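Local coordinates for peptidoglycan synthetase penicillin-binding protein 3 (Bifidobacterium adolescentis, PDB 4YE5) that probably binds penicillin and, as a member of the transpeptidase family, is thought to cross-link peptidoglycan, at residues G289-M294 against N413-I418; G337-S342 against S459-A464. All coordinates share one frame; numbering follows the deposited sequence. Where two conformers were deposited one is given.

Both contacts lie in the penicillin-binding transpeptidase domain, with centres about 11 Å apart. Their segments alternate along the chain, so four helices from distant parts of the sequence gather in one place. Contact 1 packs helix 290-299 on helix 408-419. Contact 2 packs helix 335-340 on helix 455-470. M461 and L339 join the two: M461 CE lies 3.7 Å from V291 O, and M294 CE lies 3.6 Å from L339 CB. I418 CG2 also reaches L462 N at 3.5 Å. Near the probable active site, K290 of the SxxK pattern makes a weak hydrogen bond from NZ to S342 O, at 3.4 Å.

Contact 1: G289-M294 against N413-I418; sequences GKVLAM and NAISVI
V291 and L292 of helix 290-299 meet A414, I415 and I418 of helix 408-419 without any flat side chain of either segment taking part. The contact is made by branched aliphatic side chains and one alanine methyl. It joins two helices of the penicillin-binding transpeptidase fold. The first carries K290 near its start, and S287 and K290 have the spacing of the SxxK motif of this family. K290 itself turns away from helix 408-419, and its NZ bonds to S287 OG and N344 OD1.

The axes of 290-294 and 413-418 come within 10.3 Å and lie at 51° to one another. V291 points at the other helix. Its CG1 is anti to the backbone N (chi1 172°), which sends this methyl across the gap. There it meets the I418 side chain at a slant. CG1 of I418 is 3.7 Å from V291 CG1, and CD1 of I418 is 4.0 Å from the same methyl. I415 reaches V291 CG1 less closely, with its CD1. One valine methyl is thus shared by two isoleucines a helical turn apart.

All five residues are buried, and no hydrogen bond crosses between the segments. M461 of helix 455-470 also packs on V291 and I418. L292 is further covered by F366 and I368. On the far side of helix 408-419, the amide of N413 is held at both ends, OD1 by Q248 NE2 and ND2 by K425 O. Beside the valine, L292 lays one branch on the alanine, with CD2 at 3.8 Å from A414 CB.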
loop_
_atom_site.group_PDB
_atom_site.type_symbol
_atom_site.label_atom_id
_atom_site.label_comp_id
_atom_site.label_asym_id
_atom_site.label_seq_id
_atom_site.Cartn_x
_atom_site.Cartn_y
_atom_site.Cartn_z
ATOM N N GLY A 289 12.642 12.066 16.231
ATOM C CA GLY A 289 13.990 11.785 15.756
ATOM C C GLY A 289 15.081 11.671 16.825
ATOM O O GLY A 289 16.152 11.101 16.555
ATOM N N LYS A 290 14.827 12.201 18.024
ATOM C CA LYS A 290 15.797 12.096 19.119
ATOM C C LYS A 290 15.984 10.636 19.505
ATOM O O LYS A 290 17.037 10.262 20.039
ATOM C CB LYS A 290 15.320 12.844 20.374
ATOM C CG LYS A 290 15.297 14.386 20.286
ATOM C CD LYS A 290 14.922 14.914 21.684
ATOM C CE LYS A 290 14.939 16.448 21.758
ATOM N NZ LYS A 290 13.930 17.074 20.880
ATOM N N VAL A 291 14.955 9.815 19.279
ATOM C CA VAL A 291 15.073 8.384 19.595
ATOM C C VAL A 291 16.239 7.765 18.838
ATOM O O VAL A 291 17.009 6.977 19.396
ATOM C CB VAL A 291 13.772 7.613 19.305
ATOM C CG1 VAL A 291 13.989 6.093 19.465
ATOM C CG2 VAL A 291 12.684 8.097 20.280
ATOM N N LEU A 292 16.383 8.148 17.574
ATOM C CA LEU A 292 17.442 7.587 16.726
ATOM C C LEU A 292 18.827 8.038 17.166
ATOM O O LEU A 292 19.758 7.220 17.260
ATOM C CB LEU A 292 17.247 7.966 15.253
ATOM C CG LEU A 292 15.849 7.870 14.623
ATOM C CD1 LEU A 292 15.977 7.829 13.111
ATOM C CD2 LEU A 292 15.077 6.686 15.129
ATOM N N ALA A 293 18.986 9.335 17.422
ATOM C CA ALA A 293 20.319 9.855 17.777
ATOM C C ALA A 293 20.783 9.350 19.142
ATOM O O ALA A 293 21.965 9.017 19.336
ATOM C CB ALA A 293 20.344 11.395 17.747
HETATM N N MSE A 294 19.853 9.302 20.088
HETATM C CA MSE A 294 20.156 8.860 21.457
HETATM C C MSE A 294 20.482 7.381 21.510
HETATM O O MSE A 294 21.362 6.952 22.264
HETATM C CB MSE A 294 18.977 9.132 22.404
HETATM C CG MSE A 294 19.291 8.823 23.876
HETATM SE SE MSE A 294 17.848 9.279 25.118
HETATM C CE MSE A 294 17.881 11.203 24.881
ATOM N N ASN A 413 8.898 2.313 10.951
ATOM C CA ASN A 413 9.877 1.241 10.985
ATOM C C ASN A 413 11.050 1.545 11.931
ATOM O O ASN A 413 11.543 0.649 12.611
ATOM C CB ASN A 413 10.418 0.901 9.589
ATOM C CG ASN A 413 10.757 -0.580 9.449
ATOM O OD1 ASN A 413 10.161 -1.425 10.130
ATOM N ND2 ASN A 413 11.709 -0.905 8.570
ATOM N N ALA A 414 11.489 2.796 11.969
ATOM C CA ALA A 414 12.589 3.186 12.868
ATOM C C ALA A 414 12.175 3.002 14.329
ATOM O O ALA A 414 12.920 2.466 15.145
ATOM C CB ALA A 414 13.002 4.648 12.610
ATOM N N ILE A 415 10.973 3.450 14.665
ATOM C CA ILE A 415 10.449 3.225 16.008
ATOM C C ILE A 415 10.262 1.734 16.327
ATOM O O ILE A 415 10.481 1.297 17.466
ATOM C CB ILE A 415 9.134 3.996 16.209
ATOM C CG1 ILE A 415 9.427 5.506 16.183
ATOM C CG2 ILE A 415 8.437 3.578 17.515
ATOM C CD1 ILE A 415 10.388 5.971 17.303
ATOM N N SER A 416 9.875 0.948 15.328
ATOM C CA SER A 416 9.705 -0.489 15.534
ATOM C C SER A 416 11.005 -1.125 16.024
ATOM O O SER A 416 10.982 -2.121 16.760
ATOM C CB SER A 416 9.269 -1.189 14.242
ATOM O OG SER A 416 10.404 -1.529 13.467
ATOM N N VAL A 417 12.136 -0.548 15.627
ATOM C CA VAL A 417 13.445 -1.096 16.038
ATOM C C VAL A 417 13.548 -1.157 17.564
ATOM O O VAL A 417 14.042 -2.144 18.128
ATOM C CB VAL A 417 14.635 -0.248 15.507
ATOM C CG1 VAL A 417 15.948 -0.661 16.183
ATOM C CG2 VAL A 417 14.741 -0.373 14.013
ATOM N N ILE A 418 13.082 -0.102 18.231
ATOM C CA ILE A 418 13.087 -0.074 19.698
ATOM C C ILE A 418 12.109 -1.099 20.297
ATOM O O ILE A 418 12.329 -1.647 21.383
ATOM C CB ILE A 418 12.689 1.333 20.245
ATOM C CG1 ILE A 418 13.487 2.451 19.557
ATOM C CG2 ILE A 418 12.814 1.390 21.747
ATOM C CD1 ILE A 418 14.998 2.257 19.572
#

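Contact 2: G337-S342 against S459-A464; sequences GILEQS and SQMLNA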
loop_
_atom_site.group_PDB
_atom_site.type_symbol
_atom_site.label_atom_id
_atom_site.label_comp_id
_atom_site.label_asym_id
_atom_site.label_seq_id
_atom_site.Cartn_x
_atom_site.Cartn_y
_atom_site.Cartn_z
ATOM N N GLY A 337 15.562 11.846 30.691
ATOM C CA GLY A 337 14.748 13.050 30.846
ATOM C C GLY A 337 14.878 14.034 29.692
ATOM O O GLY A 337 13.923 14.728 29.346
ATOM N N ILE A 338 16.066 14.113 29.095
ATOM C CA ILE A 338 16.248 14.944 27.899
ATOM C C ILE A 338 15.303 14.477 26.775
ATOM O O ILE A 338 14.718 15.300 26.042
ATOM C CB ILE A 338 17.735 14.965 27.439
ATOM C CG1 ILE A 338 18.543 15.897 28.363
ATOM C CG2 ILE A 338 17.857 15.403 25.970
ATOM C CD1 ILE A 338 20.052 15.647 28.375
ATOM N N LEU A 339 15.144 13.161 26.651
ATOM C CA LEU A 339 14.204 12.588 25.687
ATOM C C LEU A 339 12.764 12.957 26.076
ATOM O O LEU A 339 11.990 13.479 25.268
ATOM C CB LEU A 339 14.320 11.049 25.630
ATOM C CG LEU A 339 13.370 10.423 24.592
ATOM C CD1 LEU A 339 13.766 10.834 23.140
ATOM C CD2 LEU A 339 13.193 8.890 24.723
ATOM N N GLU A 340 12.422 12.664 27.326
ATOM C CA GLU A 340 11.080 12.886 27.845
ATOM C C GLU A 340 10.645 14.357 27.726
ATOM O O GLU A 340 9.478 14.667 27.439
ATOM C CB GLU A 340 11.029 12.458 29.313
ATOM C CG GLU A 340 9.701 12.722 29.967
ATOM C CD GLU A 340 9.843 13.310 31.355
ATOM O OE1 GLU A 340 10.992 13.594 31.780
ATOM O OE2 GLU A 340 8.799 13.494 32.016
ATOM N N GLN A 341 11.593 15.259 27.936
ATOM C CA GLN A 341 11.296 16.692 27.901
ATOM C C GLN A 341 11.518 17.305 26.522
ATOM O O GLN A 341 11.387 18.508 26.359
ATOM C CB GLN A 341 12.150 17.422 28.936
ATOM C CG GLN A 341 11.917 16.909 30.370
ATOM C CD GLN A 341 10.728 17.585 31.036
ATOM O OE1 GLN A 341 10.090 18.458 30.447
ATOM N NE2 GLN A 341 10.434 17.192 32.266
ATOM N N SER A 342 11.847 16.478 25.531
ATOM C CA SER A 342 12.079 16.975 24.177
ATOM C C SER A 342 13.127 18.103 24.144
ATOM O O SER A 342 12.974 19.075 23.425
ATOM C CB SER A 342 10.769 17.474 23.544
ATOM O OG SER A 342 9.764 16.465 23.576
ATOM N N SER A 459 16.114 -1.881 25.032
ATOM C CA SER A 459 15.339 -1.936 26.265
ATOM C C SER A 459 15.373 -0.620 27.018
ATOM O O SER A 459 14.366 -0.202 27.581
ATOM C CB SER A 459 15.884 -3.026 27.204
ATOM O OG SER A 459 15.505 -4.291 26.709
ATOM N N GLN A 460 16.547 -0.006 27.083
ATOM C CA GLN A 460 16.700 1.256 27.814
ATOM C C GLN A 460 15.955 2.389 27.118
ATOM O O GLN A 460 15.377 3.256 27.776
ATOM C CB GLN A 460 18.183 1.599 27.981
ATOM C CG GLN A 460 18.895 0.612 28.900
ATOM C CD GLN A 460 20.414 0.765 28.913
ATOM O OE1 GLN A 460 20.988 1.569 28.181
ATOM N NE2 GLN A 460 21.068 -0.024 29.751
HETATM N N MSE A 461 15.961 2.376 25.788
HETATM C CA MSE A 461 15.241 3.390 25.015
HETATM C C MSE A 461 13.716 3.199 25.129
HETATM O O MSE A 461 12.960 4.154 25.178
HETATM C CB MSE A 461 15.667 3.347 23.544
HETATM C CG MSE A 461 17.081 3.847 23.276
HETATM SE SE MSE A 461 17.323 5.646 23.939
HETATM C CE MSE A 461 15.957 6.554 22.915
ATOM N N LEU A 462 13.268 1.954 25.167
ATOM C CA LEU A 462 11.849 1.665 25.356
ATOM C C LEU A 462 11.394 2.196 26.721
ATOM O O LEU A 462 10.316 2.794 26.857
ATOM C CB LEU A 462 11.635 0.145 25.291
ATOM C CG LEU A 462 10.217 -0.406 25.231
ATOM C CD1 LEU A 462 9.509 0.073 23.979
ATOM C CD2 LEU A 462 10.261 -1.932 25.243
ATOM N N ASN A 463 12.227 1.958 27.729
ATOM C CA ASN A 463 12.014 2.469 29.076
ATOM C C ASN A 463 11.930 4.016 29.081
ATOM O O ASN A 463 11.035 4.600 29.688
ATOM C CB ASN A 463 13.146 1.959 29.976
ATOM C CG ASN A 463 12.928 2.267 31.455
ATOM O OD1 ASN A 463 12.624 3.397 31.835
ATOM N ND2 ASN A 463 13.105 1.254 32.298
ATOM N N ALA A 464 12.848 4.678 28.386
ATOM C CA ALA A 464 12.817 6.148 28.301
ATOM C C ALA A 464 11.598 6.638 27.511
ATOM O O ALA A 464 11.019 7.687 27.836
ATOM C CB ALA A 464 14.116 6.684 27.683
#
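M461 and A464 of helix 455-470 meet a single leucine, L339, of helix 335-340. Both helices belong to the penicillin-binding transpeptidase fold. Helix 335-340 ends in a Schellman motif at S342, close to the SxxK pattern. S342 and N344 have the spacing of the SxN motif found in this family, so the contact probably lies just behind the active site.

Along 459-464, the first residue to reach across is M461, a selenomethionine. M461 leaves the backbone to one side of L339. The chain is bent at chi2 (-56°) and chi3 (-59°), and this curls CE round to 4.0 Å from L339 CD2. It also packs on M294, S295 and L298 of helix 290-299 and on I418 of helix 408-419, and so touches three other helices. N463 turns elsewhere: its amide bonds the C-terminal segment through D560 O and I562 N. A464 follows, its CB directed toward helix 335-340. This CB lies 3.8 Å from L339 CD2, and the carbonyl carbon of A464 is 3.9 Å from that methyl.

L339 is extended toward this helix, with CG anti to its own backbone N (chi1 -178°). CD2 is the branch that touches both residues. CD1 takes another course and comes to 3.8 Å from K290 CB. M465 and S468 also cover L339 from helix 455-470. The contact is buried and apolar. E340, next in the helix, takes no direct part; its OE2 bonds H471 ND1.

Q341 N bonds G337 O at 2.8 Å. L339 O takes two donors, K486 NZ and, at 3.0 Å, S342 N.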